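Local coordinates for nuclease-like protein (Chaetomium thermophilum, PDB 6GRB) that probably resolves four-way DNA junctions and cuts 5'-flaps as a metal-dependent, structure-selective nuclease of the GEN1 family, at residues A[330-334]-A[384-390]; A[73-77]-A[112-116]. One frame throughout, in Å; residues are numbered along the deposited sequence.

Contact 1. Residues A[330-334]-A[384-390]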
# COMPACT_ATOMS: atom_id res chain seq x y z
N ALA A 330 -1.90 -19.15 11.79
CA ALA A 330 -2.03 -18.96 13.23
C ALA A 330 -1.41 -17.67 13.75
O ALA A 330 -2.08 -16.95 14.51
CB ALA A 330 -1.47 -20.19 13.96
N PRO A 331 -0.16 -17.32 13.41
CA PRO A 331 0.38 -16.04 13.91
C PRO A 331 -0.47 -14.84 13.51
O PRO A 331 -0.60 -13.88 14.30
CB PRO A 331 1.78 -15.97 13.29
CG PRO A 331 2.12 -17.36 12.93
CD PRO A 331 0.82 -18.01 12.55
N GLY A 332 -1.07 -14.88 12.31
CA GLY A 332 -1.89 -13.76 11.86
C GLY A 332 -3.15 -13.57 12.69
O GLY A 332 -3.46 -12.45 13.10
N LEU A 333 -3.91 -14.65 12.91
CA LEU A 333 -5.09 -14.55 13.78
C LEU A 333 -4.72 -14.08 15.18
O LEU A 333 -5.52 -13.42 15.85
CB LEU A 333 -5.80 -15.89 13.90
CG LEU A 333 -6.67 -16.42 12.78
CD1 LEU A 333 -7.10 -17.84 13.17
CD2 LEU A 333 -7.87 -15.52 12.55
N LEU A 334 -3.53 -14.46 15.67
CA LEU A 334 -3.08 -13.97 16.97
C LEU A 334 -3.08 -12.44 16.99
O LEU A 334 -3.59 -11.82 17.93
CB LEU A 334 -1.69 -14.53 17.29
CG LEU A 334 -0.87 -14.17 18.55
CD1 LEU A 334 -1.63 -14.64 19.79
CD2 LEU A 334 0.54 -14.75 18.56
N PHE A 384 1.96 -19.98 21.75
CA PHE A 384 0.55 -20.18 21.44
C PHE A 384 0.39 -21.57 20.85
O PHE A 384 1.36 -22.20 20.42
CB PHE A 384 0.03 -19.11 20.46
CG PHE A 384 0.79 -19.06 19.16
CD1 PHE A 384 1.94 -18.31 19.04
CD2 PHE A 384 0.35 -19.76 18.05
CE1 PHE A 384 2.65 -18.26 17.84
CE2 PHE A 384 1.05 -19.72 16.85
CZ PHE A 384 2.20 -18.96 16.76
N ILE A 385 -0.86 -22.05 20.82
CA ILE A 385 -1.17 -23.37 20.28
C ILE A 385 -1.84 -23.16 18.92
O ILE A 385 -3.01 -22.75 18.88
CB ILE A 385 -2.06 -24.19 21.22
CG1 ILE A 385 -1.49 -24.22 22.65
CG2 ILE A 385 -2.25 -25.61 20.67
CD1 ILE A 385 -0.36 -25.22 22.86
N PRO A 386 -1.14 -23.42 17.81
CA PRO A 386 -1.73 -23.10 16.48
C PRO A 386 -3.12 -23.66 16.25
O PRO A 386 -4.02 -22.91 15.86
CB PRO A 386 -0.69 -23.69 15.51
CG PRO A 386 0.60 -23.58 16.24
CD PRO A 386 0.27 -23.84 17.70
N ALA A 387 -3.34 -24.96 16.48
CA ALA A 387 -4.65 -25.55 16.26
C ALA A 387 -5.69 -25.02 17.25
O ALA A 387 -6.87 -24.91 16.90
CB ALA A 387 -4.57 -27.08 16.35
N GLU A 388 -5.27 -24.69 18.47
CA GLU A 388 -6.20 -24.08 19.42
C GLU A 388 -6.61 -22.69 18.96
O GLU A 388 -7.78 -22.31 19.06
CB GLU A 388 -5.56 -24.06 20.82
CG GLU A 388 -6.32 -23.28 21.89
CD GLU A 388 -5.73 -23.49 23.30
OE1 GLU A 388 -5.46 -24.66 23.66
OE2 GLU A 388 -5.54 -22.50 24.04
N LEU A 389 -5.66 -21.92 18.42
CA LEU A 389 -5.95 -20.55 18.00
C LEU A 389 -6.79 -20.51 16.72
O LEU A 389 -7.60 -19.59 16.55
CB LEU A 389 -4.62 -19.81 17.79
CG LEU A 389 -4.63 -18.31 17.53
CD1 LEU A 389 -3.41 -17.67 18.13
CD2 LEU A 389 -4.68 -18.05 16.02
N VAL A 390 -6.62 -21.48 15.82
CA VAL A 390 -7.25 -21.42 14.51
C VAL A 390 -8.68 -21.97 14.55
O VAL A 390 -9.57 -21.45 13.88
CB VAL A 390 -6.38 -22.15 13.47
CG1 VAL A 390 -7.07 -22.24 12.11
CG2 VAL A 390 -5.04 -21.44 13.31

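Contact 2. Residues A[73-77]-A[112-116]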
# COMPACT_ATOMS: atom_id res chain seq x y z
N HIS A 73 -5.36 -2.51 8.31
CA HIS A 73 -6.71 -2.56 7.74
C HIS A 73 -6.63 -2.18 6.26
O HIS A 73 -6.53 -0.98 5.94
CB HIS A 73 -7.68 -1.62 8.45
CG HIS A 73 -8.10 -2.06 9.82
ND1 HIS A 73 -8.60 -1.18 10.76
CD2 HIS A 73 -8.08 -3.27 10.41
CE1 HIS A 73 -8.88 -1.84 11.87
NE2 HIS A 73 -8.57 -3.11 11.68
N PRO A 74 -6.65 -3.14 5.34
CA PRO A 74 -6.44 -2.84 3.92
C PRO A 74 -7.74 -2.70 3.15
O PRO A 74 -8.66 -3.50 3.29
CB PRO A 74 -5.68 -4.07 3.43
CG PRO A 74 -6.30 -5.18 4.23
CD PRO A 74 -6.68 -4.60 5.59
N ILE A 75 -7.78 -1.71 2.27
CA ILE A 75 -8.84 -1.64 1.25
C ILE A 75 -8.17 -1.80 -0.12
O ILE A 75 -7.30 -1.00 -0.50
CB ILE A 75 -9.70 -0.37 1.37
CG1 ILE A 75 -10.80 -0.37 0.31
CG2 ILE A 75 -8.89 0.89 1.26
CD1 ILE A 75 -12.01 0.49 0.67
N PHE A 76 -8.55 -2.86 -0.83
CA PHE A 76 -7.95 -3.22 -2.11
C PHE A 76 -8.77 -2.60 -3.24
O PHE A 76 -9.96 -2.89 -3.35
CB PHE A 76 -7.90 -4.74 -2.27
CG PHE A 76 -6.99 -5.41 -1.30
CD1 PHE A 76 -5.69 -5.67 -1.64
CD2 PHE A 76 -7.45 -5.80 -0.05
CE1 PHE A 76 -4.84 -6.30 -0.75
CE2 PHE A 76 -6.64 -6.43 0.83
CZ PHE A 76 -5.33 -6.67 0.49
N VAL A 77 -8.15 -1.79 -4.09
CA VAL A 77 -8.89 -1.00 -5.07
C VAL A 77 -8.69 -1.57 -6.47
O VAL A 77 -7.55 -1.77 -6.91
CB VAL A 77 -8.49 0.49 -5.00
CG1 VAL A 77 -9.39 1.35 -5.95
CG2 VAL A 77 -8.54 0.99 -3.54
N PHE A 112 -11.12 -8.63 4.56
CA PHE A 112 -10.61 -7.36 4.05
C PHE A 112 -11.66 -6.75 3.14
O PHE A 112 -12.68 -7.36 2.86
CB PHE A 112 -9.26 -7.54 3.33
CG PHE A 112 -8.12 -8.01 4.22
CD1 PHE A 112 -8.16 -7.82 5.59
CD2 PHE A 112 -7.01 -8.64 3.68
CE1 PHE A 112 -7.09 -8.24 6.40
CE2 PHE A 112 -5.94 -9.08 4.49
CZ PHE A 112 -5.99 -8.88 5.85
N THR A 113 -11.42 -5.53 2.70
CA THR A 113 -12.39 -4.77 1.93
C THR A 113 -11.93 -4.70 0.49
O THR A 113 -10.74 -4.51 0.22
CB THR A 113 -12.56 -3.35 2.47
OG1 THR A 113 -12.88 -3.44 3.86
CG2 THR A 113 -13.66 -2.61 1.72
N ALA A 114 -12.86 -4.90 -0.43
CA ALA A 114 -12.61 -4.75 -1.85
C ALA A 114 -13.46 -3.59 -2.34
O ALA A 114 -14.64 -3.49 -1.99
CB ALA A 114 -12.97 -6.03 -2.62
N HIS A 115 -12.86 -2.71 -3.12
CA HIS A 115 -13.50 -1.49 -3.58
C HIS A 115 -13.23 -1.37 -5.07
O HIS A 115 -12.06 -1.45 -5.51
CB HIS A 115 -12.95 -0.30 -2.78
CG HIS A 115 -13.44 1.04 -3.22
ND1 HIS A 115 -14.78 1.36 -3.30
CD2 HIS A 115 -12.77 2.17 -3.56
CE1 HIS A 115 -14.91 2.62 -3.69
NE2 HIS A 115 -13.70 3.13 -3.86
N ASP A 116 -14.28 -1.21 -5.87
CA ASP A 116 -14.13 -1.01 -7.31
C ASP A 116 -14.17 0.49 -7.57
O ASP A 116 -15.19 1.13 -7.32
CB ASP A 116 -15.22 -1.74 -8.08
CG ASP A 116 -15.30 -3.21 -7.70
OD1 ASP A 116 -14.60 -4.04 -8.34
OD2 ASP A 116 -16.05 -3.55 -6.73

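Contact 1. Residues A[330-334]-A[384-390]
Two short helical pieces pack here: 330-334, on the long helix 318-340, and 386-390, the short helix that follows strand 377-384. Their local axes approach to 9.2 Å and cross at 52°, and the CA atoms of A330 and P386, 5.3 Å apart, mark the closest backbone approach, where the A330 methyl meets P386. That methyl points into the gap, A330 CB lying 3.8 Å from V390 CG2, 3.9 Å from P386 CB and 3.9 Å from F384 CE2.

Rotamers set the rest of the fit. L389, with chi1 t, reaches into the groove of the other helix; L389 CD2 lies only 3.2 Å from both L333 CB and A330 O, unusually short contacts that, with a chi2 of 147° between wells, point to a crowded or imperfectly modelled side chain. Its other methyl, L389 CD1, lies 3.7 Å from L334 CB. L334 is t at chi1 and p at chi2, which sets L334 CD2 3.9 Å from F384 CD1. F384 adopts the p rotamer, bringing its ring alongside A330, L334 and P331 (P331 CG to F384 CZ 4.2 Å). L333, an mt rotamer, carries L333 CD1 to 3.8 Å from V390 CA.

Beyond the pair, I326 and I303 touch V390, while A441 touches F384. The contact thus joins helix 318-340 to the three-stranded antiparallel sheet of the C-terminal region, consistent with the chromodomain-like module of GEN1 enzymes. With no hydrogen bond or salt bridge between the segments and 377 Å² buried, their association rests on shape complementarity and exclusion of water.

Contact 2. Residues A[73-77]-A[112-116]
Strand 73-77 runs parallel to 113-116, with local axes 4.7 Å apart and 30° between their directions. H73 bonds through its backbone to L33 and L35 in the adjoining part of the sheet. At P74 the contact opens: P74 CG sits 3.5 Å from the F112 ring centroid, 15° off its normal, a CH-pi contact over the face, while P74 O accepts a weak 3.5 Å hydrogen bond from T113 N. I75 pairs with T113 and meets it by side chain, I75 CD1 to T113 CG2 being 3.7 Å. F76 supplies the two strong bonds, F76 N to T113 O and H115 N to F76 O, each 2.9 Å, the alternation expected of parallel strands. Its ring packs beside F112 (F76 CE2 to F112 CD2 3.6 Å) on the face that also bears A114, where helix 104-109 contributes I107. V77 ends the segment opposite H115, with V77 CA 3.2 Å from H115 O; on this other face helix 121-130 offers E124, hydrogen-bonded to H115 NE2. The V77 side chain is about 8 Å from that of E122, which binds metal in a structure of this protein. Strand, helix 104-109 and outermost parallel strand form a beta-alpha-beta crossover of the PIN-like nuclease fold.

How the contacts relate
Contacts 1 and 2 are both largely buried but lie in different modules, their centres 24 Å apart and nearest atoms about 8 Å apart without touching. They share no helix or strand and follow in series along the chain. Contact 2, 11 Å from the chain centre, joins neighbouring strands of the nuclease sheet, so directional backbone hydrogen bonds fix its register and side chains fill both faces. Contact 1, 26 Å out, joins helix 318-340 to the short helix following strand 377-384; lacking any such bonds, it is held by apolar side-chain contacts. The functional setting differs too: contact 2 lies near the metal-binding carboxylates, contact 1 away from the annotated sites.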